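Local coordinates for U4/U6 snRNA-associated-splicing factor PRP24 (Saccharomyces cerevisiae, PDB 4N0T), which binds U6 snRNA and anneals it with U4 snRNA, serving as a recycling factor of the spliceosome, at residues L113-P118 against A129-T134; I180-L185 against A224-E229. One frame throughout, in Å; residues are numbered along the deposited sequence.

Interaction 1: residues L113-P118 against A129-T134. With nucleotides of chain B.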
ATOM      1  N   LEU A 113       6.965  -7.192 -17.719  1.00 17.41           N
ATOM      2  CA  LEU A 113       6.438  -8.543 -17.576  1.00 20.57           C
ATOM      3  C   LEU A 113       5.450  -8.699 -16.418  1.00 18.64           C
ATOM      4  O   LEU A 113       4.494  -9.477 -16.513  1.00 18.70           O
ATOM      5  CB  LEU A 113       7.590  -9.534 -17.404  1.00 22.47           C
ATOM      6  CG  LEU A 113       8.347  -9.901 -18.675  1.00 30.70           C
ATOM      7  CD1 LEU A 113       9.704 -10.464 -18.323  1.00 36.43           C
ATOM      8  CD2 LEU A 113       7.538 -10.918 -19.448  1.00 29.90           C
ATOM      9  N   SER A 114       5.679  -7.976 -15.323  1.00 17.84           N
ATOM     10  CA  SER A 114       4.868  -8.181 -14.132  1.00 17.62           C
ATOM     11  C   SER A 114       4.923  -6.920 -13.287  1.00 13.17           C
ATOM     12  O   SER A 114       5.989  -6.331 -13.132  1.00 14.40           O
ATOM     13  CB  SER A 114       5.409  -9.372 -13.323  1.00 19.50           C
ATOM     14  OG  SER A 114       4.726  -9.515 -12.077  1.00 18.11           O
ATOM     15  N   ILE A 115       3.766  -6.490 -12.803  1.00 15.04           N
ATOM     16  CA  ILE A 115       3.697  -5.345 -11.909  1.00 15.08           C
ATOM     17  C   ILE A 115       2.910  -5.803 -10.691  1.00 14.11           C
ATOM     18  O   ILE A 115       1.774  -6.262 -10.810  1.00 18.63           O
ATOM     19  CB  ILE A 115       3.004  -4.147 -12.601  1.00 16.86           C
ATOM     20  CG1 ILE A 115       3.817  -3.715 -13.817  1.00 21.41           C
ATOM     21  CG2 ILE A 115       2.908  -2.941 -11.655  1.00 15.08           C
ATOM     22  CD1 ILE A 115       3.036  -2.808 -14.773  1.00 25.13           C
ATOM     23  N   ARG A 116       3.520  -5.696  -9.515  1.00 13.21           N
ATOM     24  CA  ARG A 116       2.946  -6.289  -8.309  1.00 12.96           C
ATOM     25  C   ARG A 116       2.773  -5.248  -7.225  1.00 12.99           C
ATOM     26  O   ARG A 116       3.730  -4.607  -6.822  1.00 15.00           O
ATOM     27  CB  ARG A 116       3.871  -7.413  -7.812  1.00 13.71           C
ATOM     28  CG  ARG A 116       4.074  -8.507  -8.891  1.00 13.06           C
ATOM     29  CD  ARG A 116       4.940  -9.663  -8.397  1.00 12.12           C
ATOM     30  NE  ARG A 116       6.335  -9.336  -8.137  1.00 15.58           N
ATOM     31  CZ  ARG A 116       7.307  -9.307  -9.046  1.00 17.08           C
ATOM     32  NH1 ARG A 116       7.053  -9.557 -10.339  1.00 15.51           N
ATOM     33  NH2 ARG A 116       8.543  -9.029  -8.654  1.00 17.56           N
ATOM     34  N   LEU A 117       1.537  -5.116  -6.749  1.00 14.57           N
ATOM     35  CA  LEU A 117       1.176  -4.105  -5.759  1.00 13.73           C
ATOM     36  C   LEU A 117       0.805  -4.795  -4.446  1.00 13.36           C
ATOM     37  O   LEU A 117       0.389  -5.964  -4.443  1.00 16.24           O
ATOM     38  CB  LEU A 117      -0.011  -3.290  -6.287  1.00 21.34           C
ATOM     39  CG  LEU A 117       0.185  -2.209  -7.367  1.00 28.88           C
ATOM     40  CD1 LEU A 117       0.710  -0.930  -6.777  1.00 31.26           C
ATOM     41  CD2 LEU A 117       1.065  -2.611  -8.535  1.00 29.12           C
ATOM     42  N   PRO A 118       0.941  -4.072  -3.320  1.00 12.79           N
ATOM     43  CA  PRO A 118       0.779  -4.687  -1.994  1.00 13.66           C
ATOM     44  C   PRO A 118      -0.654  -4.646  -1.467  1.00 11.83           C
ATOM     45  O   PRO A 118      -1.469  -3.798  -1.862  1.00 12.88           O
ATOM     46  CB  PRO A 118       1.666  -3.815  -1.109  1.00 14.71           C
ATOM     47  CG  PRO A 118       1.538  -2.445  -1.734  1.00 14.09           C
ATOM     48  CD  PRO A 118       1.530  -2.727  -3.235  1.00 11.65           C
ATOM     49  N   ALA A 129       5.403  -0.546  -5.614  1.00 12.28           N
ATOM     50  CA  ALA A 129       5.229  -1.623  -6.593  1.00 10.74           C
ATOM     51  C   ALA A 129       6.546  -2.250  -6.962  1.00 11.83           C
ATOM     52  O   ALA A 129       7.582  -1.581  -6.966  1.00 12.54           O
ATOM     53  CB  ALA A 129       4.522  -1.104  -7.873  1.00 15.26           C
ATOM     54  N   TYR A 130       6.495  -3.541  -7.284  1.00 14.23           N
ATOM     55  CA  TYR A 130       7.621  -4.222  -7.899  1.00 13.41           C
ATOM     56  C   TYR A 130       7.313  -4.434  -9.371  1.00 14.07           C
ATOM     57  O   TYR A 130       6.177  -4.781  -9.742  1.00 14.32           O
ATOM     58  CB  TYR A 130       7.882  -5.576  -7.224  1.00 13.87           C
ATOM     59  CG  TYR A 130       8.486  -5.435  -5.859  1.00 15.40           C
ATOM     60  CD1 TYR A 130       9.860  -5.362  -5.685  1.00 14.47           C
ATOM     61  CD2 TYR A 130       7.673  -5.352  -4.740  1.00 15.23           C
ATOM     62  CE1 TYR A 130      10.413  -5.228  -4.428  1.00 14.01           C
ATOM     63  CE2 TYR A 130       8.209  -5.211  -3.483  1.00 13.77           C
ATOM     64  CZ  TYR A 130       9.570  -5.152  -3.330  1.00 15.30           C
ATOM     65  OH  TYR A 130      10.079  -5.001  -2.063  1.00 14.27           O
ATOM     66  N   ILE A 131       8.316  -4.212 -10.216  1.00 13.00           N
ATOM     67  CA  ILE A 131       8.121  -4.362 -11.651  1.00 12.31           C
ATOM     68  C   ILE A 131       9.267  -5.174 -12.215  1.00 13.35           C
ATOM     69  O   ILE A 131      10.436  -4.828 -11.995  1.00 17.85           O
ATOM     70  CB  ILE A 131       8.143  -2.991 -12.361  1.00 15.83           C
ATOM     71  CG1 ILE A 131       7.096  -2.054 -11.764  1.00 19.45           C
ATOM     72  CG2 ILE A 131       7.875  -3.176 -13.861  1.00 16.43           C
ATOM     73  CD1 ILE A 131       7.527  -0.594 -11.795  1.00 21.82           C
ATOM     74  N   ASP A 132       8.937  -6.238 -12.954  1.00 14.51           N
ATOM     75  CA  ASP A 132       9.954  -7.011 -13.651  1.00 14.67           C
ATOM     76  C   ASP A 132       9.987  -6.598 -15.119  1.00 13.19           C
ATOM     77  O   ASP A 132       8.944  -6.530 -15.771  1.00 16.87           O
ATOM     78  CB  ASP A 132       9.656  -8.510 -13.572  1.00 18.38           C
ATOM     79  CG  ASP A 132       9.833  -9.074 -12.173  1.00 19.88           C
ATOM     80  OD1 ASP A 132      10.551  -8.452 -11.364  1.00 20.93           O
ATOM     81  OD2 ASP A 132       9.254 -10.148 -11.904  1.00 21.91           O
ATOM     82  N   VAL A 133      11.186  -6.292 -15.601  1.00 16.52           N
ATOM     83  CA  VAL A 133      11.387  -6.002 -17.021  1.00 16.10           C
ATOM     84  C   VAL A 133      12.224  -7.111 -17.650  1.00 18.90           C
ATOM     85  O   VAL A 133      12.471  -8.133 -17.005  1.00 17.19           O
ATOM     86  CB  VAL A 133      11.998  -4.603 -17.232  1.00 17.35           C
ATOM     87  CG1 VAL A 133      11.039  -3.569 -16.711  1.00 20.22           C
ATOM     88  CG2 VAL A 133      13.358  -4.473 -16.533  1.00 17.16           C
ATOM     89  N   THR A 134      12.636  -6.946 -18.909  1.00 19.54           N
ATOM     90  CA  THR A 134      13.256  -8.061 -19.618  1.00 19.98           C
ATOM     91  C   THR A 134      14.783  -8.048 -19.673  1.00 20.34           C
ATOM     92  O   THR A 134      15.393  -9.023 -20.127  1.00 23.10           O
ATOM     93  CB  THR A 134      12.726  -8.172 -21.056  1.00 20.57           C
ATOM     94  OG1 THR A 134      13.088  -6.992 -21.783  1.00 22.86           O
ATOM     95  CG2 THR A 134      11.221  -8.322 -21.057  1.00 17.06           C
TER
ATOM     96  P     G B  21       7.609  -5.626   2.523  1.00 12.74           P
ATOM     97  OP1   G B  21       7.193  -4.966   3.796  1.00 13.87           O
ATOM     98  OP2   G B  21       8.263  -6.969   2.661  1.00 15.01           O
ATOM     99  O5'   G B  21       6.348  -5.731   1.566  1.00 12.10           O
ATOM    100  C5'   G B  21       6.511  -6.118   0.207  1.00 12.17           C
ATOM    101  C4'   G B  21       5.185  -6.429  -0.441  1.00 10.29           C
ATOM    102  O4'   G B  21       5.399  -6.590  -1.865  1.00 12.53           O
ATOM    103  C3'   G B  21       4.530  -7.724   0.008  1.00 10.54           C
ATOM    104  O3'   G B  21       3.157  -7.611  -0.343  1.00 12.99           O
ATOM    105  C2'   G B  21       5.170  -8.729  -0.943  1.00 10.90           C
ATOM    106  O2'   G B  21       4.483  -9.954  -1.028  1.00 14.98           O
ATOM    107  C1'   G B  21       5.094  -7.927  -2.237  1.00 15.04           C
ATOM    108  N9    G B  21       6.036  -8.300  -3.282  1.00 13.46           N
ATOM    109  C8    G B  21       5.648  -8.548  -4.571  1.00 17.18           C
ATOM    110  N7    G B  21       6.657  -8.809  -5.339  1.00 15.25           N
ATOM    111  C5    G B  21       7.763  -8.709  -4.533  1.00 13.51           C
ATOM    112  C6    G B  21       9.129  -8.868  -4.858  1.00 16.49           C
ATOM    113  O6    G B  21       9.627  -9.172  -5.966  1.00 16.66           O
ATOM    114  N1    G B  21       9.935  -8.683  -3.748  1.00 16.29           N
ATOM    115  C2    G B  21       9.481  -8.333  -2.493  1.00 14.78           C
ATOM    116  N2    G B  21      10.413  -8.173  -1.542  1.00 14.62           N
ATOM    117  N3    G B  21       8.207  -8.184  -2.179  1.00 14.56           N
ATOM    118  C4    G B  21       7.405  -8.371  -3.240  1.00 13.47           C
ATOM    119  P     A B  20       8.878   0.871   3.337  1.00 15.73           P
ATOM    120  OP1   A B  20       7.549   1.107   3.963  1.00 14.42           O
ATOM    121  OP2   A B  20      10.096   1.021   4.178  1.00 17.02           O
ATOM    122  O5'   A B  20       8.915  -0.585   2.703  1.00 12.60           O
ATOM    123  C5'   A B  20       7.823  -1.104   1.936  1.00 12.25           C
ATOM    124  C4'   A B  20       8.211  -2.382   1.246  1.00 13.91           C
ATOM    125  O4'   A B  20       9.083  -2.047   0.130  1.00 13.78           O
ATOM    126  C3'   A B  20       8.976  -3.390   2.108  1.00 14.88           C
ATOM    127  O3'   A B  20       8.648  -4.714   1.699  1.00 13.75           O
ATOM    128  C2'   A B  20      10.429  -3.109   1.736  1.00 14.64           C
ATOM    129  O2'   A B  20      11.303  -4.201   1.933  1.00 16.24           O
ATOM    130  C1'   A B  20      10.304  -2.746   0.254  1.00 13.19           C
ATOM    131  N9    A B  20      11.387  -1.885  -0.222  1.00 13.89           N
ATOM    132  C8    A B  20      11.743  -0.649   0.253  1.00 14.61           C
ATOM    133  N7    A B  20      12.799  -0.149  -0.352  1.00 15.51           N
ATOM    134  C5    A B  20      13.141  -1.113  -1.293  1.00 15.22           C
ATOM    135  C6    A B  20      14.172  -1.186  -2.251  1.00 16.71           C
ATOM    136  N6    A B  20      15.073  -0.218  -2.420  1.00 15.65           N
ATOM    137  N1    A B  20      14.228  -2.298  -3.020  1.00 15.95           N
ATOM    138  C2    A B  20      13.335  -3.276  -2.828  1.00 15.63           C
ATOM    139  N3    A B  20      12.329  -3.316  -1.947  1.00 16.19           N
ATOM    140  C4    A B  20      12.285  -2.195  -1.218  1.00 13.25           C
TER
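Arg116 and Tyr130 face each other as a hydrogen-bonded pair in the antiparallel β2-β3 hairpin of the second RNA recognition motif, and their backbones are bonded in both directions. One residue pair past Ile115 and Ile131, Leu113 and Ser114 both oppose Asp132, a classic beta bulge: Leu113 N donates to Asp132 O, and Ser114 O accepts Asp132 N.

The tight part lies on the face carrying Ser114, Arg116, Tyr130 and Asp132, where RNA binds. A bend at chi3 (-67°) turns NE of Arg116 to N7 of G21 of chain B, 2.9 Å away, while its NH2 reaches O6 of that base, also at 2.9 Å; together they read the Hoogsteen edge of the guanine. Arg116 NH1 meets Asp132 OD2 at 2.8 Å from above the carboxylate, whose plane is turned 54° from the guanidinium. Near the guanidinium plane, Arg116 NH1 also donates to Ser114 OG at 2.9 Å. Asp132 is itself held by Thr86 and Arg52, which probably helps to position the arginine that grips the base; two nearby arginines probably stabilise the buried carboxylate's charge.

On the reverse face Ile115 and Ile131 lie side by side against helix 98-107. At the ends few atoms meet, and Leu117 and Thr134 are partly exposed: Leu117 CD2 touches Ala129 CB at 3.8 Å, and Thr134 CG2 meets Leu113 CD1 at 3.8 Å, with Phe50 packed on both. Tyr130 lies flat against G21 of chain B, and its OH donates to N3 of A20 of chain B at 2.8 Å.

Interaction 2: residues I180-L185 against A224-E229. With nucleotides of chain B.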
ATOM      1  N   ILE A 180       7.688   8.860  22.424  1.00 15.57           N
ATOM      2  CA  ILE A 180       6.675   8.840  23.468  1.00 12.88           C
ATOM      3  C   ILE A 180       5.641   9.930  23.204  1.00 14.66           C
ATOM      4  O   ILE A 180       5.926  10.942  22.524  1.00 15.41           O
ATOM      5  CB  ILE A 180       7.270   9.017  24.890  1.00 13.55           C
ATOM      6  CG1 ILE A 180       8.058  10.323  24.993  1.00 14.68           C
ATOM      7  CG2 ILE A 180       8.158   7.814  25.240  1.00 18.16           C
ATOM      8  CD1 ILE A 180       8.379  10.731  26.458  1.00 14.08           C
ATOM      9  N   MET A 181       4.433   9.702  23.709  1.00 13.70           N
ATOM     10  CA  MET A 181       3.408  10.731  23.728  1.00 12.30           C
ATOM     11  C   MET A 181       3.154  11.105  25.180  1.00 13.62           C
ATOM     12  O   MET A 181       2.965  10.237  26.043  1.00 14.15           O
ATOM     13  CB  MET A 181       2.109  10.228  23.099  1.00 13.73           C
ATOM     14  CG  MET A 181       1.039  11.318  22.972  1.00 14.44           C
ATOM     15  SD  MET A 181      -0.494  10.677  22.233  1.00 16.30           S
ATOM     16  CE  MET A 181      -1.337  12.205  21.912  1.00 17.63           C
ATOM     17  N   ILE A 182       3.160  12.404  25.433  1.00 10.91           N
ATOM     18  CA  ILE A 182       2.884  12.938  26.765  1.00 11.22           C
ATOM     19  C   ILE A 182       1.504  13.582  26.682  1.00 12.04           C
ATOM     20  O   ILE A 182       1.262  14.433  25.817  1.00 14.43           O
ATOM     21  CB  ILE A 182       3.940  13.987  27.133  1.00 12.66           C
ATOM     22  CG1 ILE A 182       5.343  13.365  27.042  1.00 16.64           C
ATOM     23  CG2 ILE A 182       3.678  14.558  28.531  1.00 12.18           C
ATOM     24  CD1 ILE A 182       6.466  14.378  26.854  1.00 18.40           C
ATOM     25  N   ARG A 183       0.592  13.173  27.561  1.00 15.33           N
ATOM     26  CA  ARG A 183      -0.781  13.670  27.518  1.00 12.63           C
ATOM     27  C   ARG A 183      -1.141  14.347  28.829  1.00 13.33           C
ATOM     28  O   ARG A 183      -0.537  14.074  29.859  1.00 14.71           O
ATOM     29  CB  ARG A 183      -1.772  12.527  27.225  1.00 13.95           C
ATOM     30  CG  ARG A 183      -1.656  12.020  25.787  1.00 16.86           C
ATOM     31  CD  ARG A 183      -2.556  10.813  25.501  1.00 18.11           C
ATOM     32  NE  ARG A 183      -2.069   9.582  26.127  1.00 17.89           N
ATOM     33  CZ  ARG A 183      -2.507   8.368  25.787  1.00 22.69           C
ATOM     34  NH1 ARG A 183      -3.447   8.245  24.856  1.00 24.15           N
ATOM     35  NH2 ARG A 183      -2.024   7.285  26.390  1.00 22.15           N
ATOM     36  N   ASN A 184      -2.133  15.225  28.735  1.00 13.26           N
ATOM     37  CA  ASN A 184      -2.702  15.942  29.870  1.00 17.52           C
ATOM     38  C   ASN A 184      -1.763  16.952  30.481  1.00 17.49           C
ATOM     39  O   ASN A 184      -1.851  17.247  31.669  1.00 18.03           O
ATOM     40  CB  ASN A 184      -3.231  14.971  30.926  1.00 15.16           C
ATOM     41  CG  ASN A 184      -4.444  14.213  30.448  1.00 16.56           C
ATOM     42  OD1 ASN A 184      -5.121  14.627  29.482  1.00 17.37           O
ATOM     43  ND2 ASN A 184      -4.726  13.078  31.102  1.00 19.72           N
ATOM     44  N   LEU A 185      -0.872  17.505  29.668  1.00 16.02           N
ATOM     45  CA  LEU A 185      -0.105  18.661  30.116  1.00 15.81           C
ATOM     46  C   LEU A 185      -1.054  19.849  30.234  1.00 17.68           C
ATOM     47  O   LEU A 185      -2.043  19.928  29.510  1.00 17.41           O
ATOM     48  CB  LEU A 185       0.973  18.981  29.083  1.00 16.11           C
ATOM     49  CG  LEU A 185       2.138  17.994  28.969  1.00 15.39           C
ATOM     50  CD1 LEU A 185       2.852  18.188  27.614  1.00 14.21           C
ATOM     51  CD2 LEU A 185       3.125  18.192  30.116  1.00 18.45           C
ATOM     52  N   ALA A 224       2.111  16.360  23.679  1.00 14.10           N
ATOM     53  CA  ALA A 224       3.381  16.583  23.010  1.00 13.35           C
ATOM     54  C   ALA A 224       3.998  15.233  22.727  1.00 13.24           C
ATOM     55  O   ALA A 224       3.675  14.241  23.392  1.00 15.26           O
ATOM     56  CB  ALA A 224       4.308  17.412  23.889  1.00 13.60           C
ATOM     57  N   PHE A 225       4.883  15.190  21.735  1.00 13.15           N
ATOM     58  CA  PHE A 225       5.558  13.953  21.395  1.00 12.77           C
ATOM     59  C   PHE A 225       7.047  14.180  21.496  1.00 13.68           C
ATOM     60  O   PHE A 225       7.536  15.268  21.198  1.00 16.68           O
ATOM     61  CB  PHE A 225       5.227  13.546  19.966  1.00 12.49           C
ATOM     62  CG  PHE A 225       3.789  13.161  19.748  1.00 14.66           C
ATOM     63  CD1 PHE A 225       2.814  14.128  19.545  1.00 15.85           C
ATOM     64  CD2 PHE A 225       3.418  11.823  19.726  1.00 17.23           C
ATOM     65  CE1 PHE A 225       1.491  13.768  19.325  1.00 16.47           C
ATOM     66  CE2 PHE A 225       2.089  11.456  19.510  1.00 14.42           C
ATOM     67  CZ  PHE A 225       1.130  12.434  19.301  1.00 12.41           C
ATOM     68  N   MET A 226       7.766  13.153  21.911  1.00 15.16           N
ATOM     69  CA  MET A 226       9.194  13.269  22.130  1.00 15.59           C
ATOM     70  C   MET A 226       9.870  12.028  21.571  1.00 14.69           C
ATOM     71  O   MET A 226       9.487  10.895  21.891  1.00 13.89           O
ATOM     72  CB  MET A 226       9.479  13.428  23.626  1.00 14.78           C
ATOM     73  CG  MET A 226      10.975  13.449  23.965  1.00 13.87           C
ATOM     74  SD  MET A 226      11.200  13.770  25.734  1.00 18.79           S
ATOM     75  CE  MET A 226      10.349  15.338  25.932  1.00 15.85           C
ATOM     76  N   VAL A 227      10.843  12.246  20.694  1.00 15.10           N
ATOM     77  CA  VAL A 227      11.601  11.160  20.110  1.00 16.72           C
ATOM     78  C   VAL A 227      12.989  11.058  20.732  1.00 13.19           C
ATOM     79  O   VAL A 227      13.737  12.044  20.749  1.00 16.86           O
ATOM     80  CB  VAL A 227      11.772  11.380  18.611  1.00 20.71           C
ATOM     81  CG1 VAL A 227      12.669  10.303  18.031  1.00 20.07           C
ATOM     82  CG2 VAL A 227      10.408  11.365  17.941  1.00 16.90           C
ATOM     83  N   PHE A 228      13.325   9.869  21.223  1.00 13.74           N
ATOM     84  CA  PHE A 228      14.651   9.622  21.800  1.00 15.80           C
ATOM     85  C   PHE A 228      15.540   8.947  20.772  1.00 21.54           C
ATOM     86  O   PHE A 228      15.041   8.229  19.893  1.00 20.60           O
ATOM     87  CB  PHE A 228      14.543   8.714  23.010  1.00 16.32           C
ATOM     88  CG  PHE A 228      13.928   9.373  24.198  1.00 16.01           C
ATOM     89  CD1 PHE A 228      12.553   9.343  24.382  1.00 15.67           C
ATOM     90  CD2 PHE A 228      14.731  10.009  25.141  1.00 17.87           C
ATOM     91  CE1 PHE A 228      11.969   9.958  25.492  1.00 17.19           C
ATOM     92  CE2 PHE A 228      14.157  10.632  26.259  1.00 17.30           C
ATOM     93  CZ  PHE A 228      12.779  10.602  26.431  1.00 17.86           C
ATOM     94  N   GLU A 229      16.851   9.161  20.887  1.00 22.85           N
ATOM     95  CA  GLU A 229      17.793   8.547  19.947  1.00 22.28           C
ATOM     96  C   GLU A 229      17.764   7.034  20.020  1.00 23.86           C
ATOM     97  O   GLU A 229      17.994   6.364  19.011  1.00 25.06           O
ATOM     98  CB  GLU A 229      19.221   9.033  20.197  1.00 29.89           C
ATOM     99  CG  GLU A 229      19.560  10.350  19.523  1.00 39.60           C
ATOM    100  CD  GLU A 229      21.003  10.750  19.754  1.00 45.13           C
ATOM    101  OE1 GLU A 229      21.793   9.887  20.206  1.00 43.89           O
ATOM    102  OE2 GLU A 229      21.342  11.925  19.495  1.00 47.56           O
TER
ATOM    103  P     C B  14      -1.644  13.905  13.456  1.00 21.47           P
ATOM    104  OP1   C B  14      -2.931  14.596  13.146  1.00 21.24           O
ATOM    105  OP2   C B  14      -1.174  12.791  12.579  1.00 25.06           O
ATOM    106  O5'   C B  14      -0.456  14.962  13.482  1.00 20.47           O
ATOM    107  C5'   C B  14      -0.591  16.218  14.142  1.00 16.63           C
ATOM    108  C4'   C B  14       0.660  16.576  14.902  1.00 19.80           C
ATOM    109  O4'   C B  14       0.856  15.610  15.964  1.00 19.03           O
ATOM    110  C3'   C B  14       1.968  16.522  14.119  1.00 23.71           C
ATOM    111  O3'   C B  14       2.226  17.693  13.371  1.00 28.44           O
ATOM    112  C2'   C B  14       2.997  16.300  15.212  1.00 20.69           C
ATOM    113  O2'   C B  14       3.222  17.514  15.925  1.00 21.99           O
ATOM    114  C1'   C B  14       2.234  15.379  16.152  1.00 18.87           C
ATOM    115  N1    C B  14       2.520  13.932  15.982  1.00 18.20           N
ATOM    116  C2    C B  14       3.771  13.464  16.387  1.00 15.23           C
ATOM    117  O2    C B  14       4.623  14.276  16.790  1.00 16.54           O
ATOM    118  N3    C B  14       4.035  12.146  16.323  1.00 17.70           N
ATOM    119  C4    C B  14       3.111  11.289  15.884  1.00 15.94           C
ATOM    120  N4    C B  14       3.462  10.004  15.860  1.00 16.85           N
ATOM    121  C5    C B  14       1.810  11.724  15.479  1.00 18.28           C
ATOM    122  C6    C B  14       1.559  13.046  15.561  1.00 19.25           C
ATOM    123  P     A B  62      -3.309   1.156  27.865  1.00 56.32           P
ATOM    124  OP1   A B  62      -3.471   2.369  27.017  1.00 56.04           O
ATOM    125  OP2   A B  62      -2.149   0.250  27.650  1.00 57.95           O
ATOM    126  O5'   A B  62      -3.264   1.610  29.389  1.00 45.21           O
ATOM    127  C5'   A B  62      -4.235   2.504  29.915  1.00 38.39           C
ATOM    128  C4'   A B  62      -3.579   3.668  30.612  1.00 33.84           C
ATOM    129  O4'   A B  62      -3.009   4.565  29.624  1.00 35.46           O
ATOM    130  C3'   A B  62      -4.500   4.550  31.444  1.00 32.36           C
ATOM    131  O3'   A B  62      -4.699   4.030  32.747  1.00 31.78           O
ATOM    132  C2'   A B  62      -3.777   5.890  31.435  1.00 27.57           C
ATOM    133  O2'   A B  62      -2.701   5.865  32.366  1.00 29.03           O
ATOM    134  C1'   A B  62      -3.197   5.906  30.020  1.00 32.21           C
ATOM    135  N9    A B  62      -4.110   6.515  29.034  1.00 30.69           N
ATOM    136  C8    A B  62      -4.828   5.830  28.081  1.00 33.51           C
ATOM    137  N7    A B  62      -5.554   6.598  27.308  1.00 31.40           N
ATOM    138  C5    A B  62      -5.298   7.880  27.779  1.00 24.61           C
ATOM    139  C6    A B  62      -5.768   9.141  27.373  1.00 23.68           C
ATOM    140  N6    A B  62      -6.628   9.332  26.366  1.00 26.57           N
ATOM    141  N1    A B  62      -5.309  10.221  28.051  1.00 21.32           N
ATOM    142  C2    A B  62      -4.450  10.028  29.051  1.00 21.52           C
ATOM    143  N3    A B  62      -3.934   8.893  29.525  1.00 24.05           N
ATOM    144  C4    A B  62      -4.402   7.842  28.831  1.00 25.14           C
ATOM    145  P     A B  13      -4.463  17.072  16.505  1.00 23.81           P
ATOM    146  OP1   A B  13      -4.064  17.828  15.276  1.00 26.27           O
ATOM    147  OP2   A B  13      -5.522  16.033  16.494  1.00 20.37           O
ATOM    148  O5'   A B  13      -3.118  16.448  17.075  1.00 24.39           O
ATOM    149  C5'   A B  13      -3.132  15.217  17.777  1.00 23.02           C
ATOM    150  C4'   A B  13      -2.227  14.228  17.095  1.00 19.71           C
ATOM    151  O4'   A B  13      -1.944  13.127  17.999  1.00 19.01           O
ATOM    152  C3'   A B  13      -2.791  13.592  15.823  1.00 18.89           C
ATOM    153  O3'   A B  13      -1.695  13.319  14.947  1.00 21.00           O
ATOM    154  C2'   A B  13      -3.328  12.265  16.345  1.00 19.21           C
ATOM    155  O2'   A B  13      -3.485  11.266  15.361  1.00 19.43           O
ATOM    156  C1'   A B  13      -2.237  11.911  17.341  1.00 18.33           C
ATOM    157  N9    A B  13      -2.561  10.912  18.355  1.00 17.06           N
ATOM    158  C8    A B  13      -3.598  10.862  19.249  1.00 20.39           C
ATOM    159  N7    A B  13      -3.521   9.837  20.060  1.00 20.04           N
ATOM    160  C5    A B  13      -2.353   9.187  19.685  1.00 17.30           C
ATOM    161  C6    A B  13      -1.715   8.035  20.158  1.00 20.81           C
ATOM    162  N6    A B  13      -2.186   7.293  21.168  1.00 23.14           N
ATOM    163  N1    A B  13      -0.556   7.675  19.567  1.00 17.83           N
ATOM    164  C2    A B  13      -0.080   8.414  18.567  1.00 14.82           C
ATOM    165  N3    A B  13      -0.593   9.515  18.027  1.00 16.14           N
ATOM    166  C4    A B  13      -1.744   9.848  18.641  1.00 16.81           C
TER
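Met181 and Phe225 pair across β1 and β3, the central strands of the third RNA recognition motif, as a non-hydrogen-bonded pair flanked by two hydrogen-bonded ones. Ile180 and Met226 exchange bonds in both directions, and so do Ile182 and Ala224; Ile182 N donates to Ala224 O at 2.8 Å and nearly straight (177°). The outward-turned backbone of Met181 is served by Ser253 and that of Phe225 by Asn209, which continues the sheet to either side. Asn184, in a G1 bulge with Leu185 opposite Cys222, has both side-chain polar atoms bonded to RNA bases, ND2 to a cytosine O2 and OD1, weakly, to an adenine N6.

The Phe225 ring is sandwiched. Met181 CG sits over one face, 4.0 Å from the ring centroid, with CG anti to the backbone N (chi1 -174°); over the opposite face lies C2 of C14 of chain B. On the other face of the sheet, which carries Ile180, Ile182, Ala224 and Met226, Ile180 CG1 packs on Met226 CB at 3.7 Å, and helix 192-199 adds Phe199. Arg183 lays its guanidinium flat on A62 of chain B, while Met181 SD comes within 3.5 Å of C5 of A13 of chain B.

How the interactions relate
Interactions 1 and 2 belong to different RNA recognition motifs, the second and the third, and lie on opposite sides of the chain's centre. Their centres are 40 Å apart and their nearest atoms about 25 Å, so neither touches the other; they are joined through the bound RNA, chain B, which both sheets contact. Strand β3 serves in both, paired with the edge strand β2 in 113-118/129-134 and with the central β1 in 180-185/224-229. It presents an aromatic ring to a base each time, but the first surface adds base-edge hydrogen bonds from an arginine, whereas in the second Phe225 and Arg183 stack on bases and Asn184 supplies the hydrogen bonds.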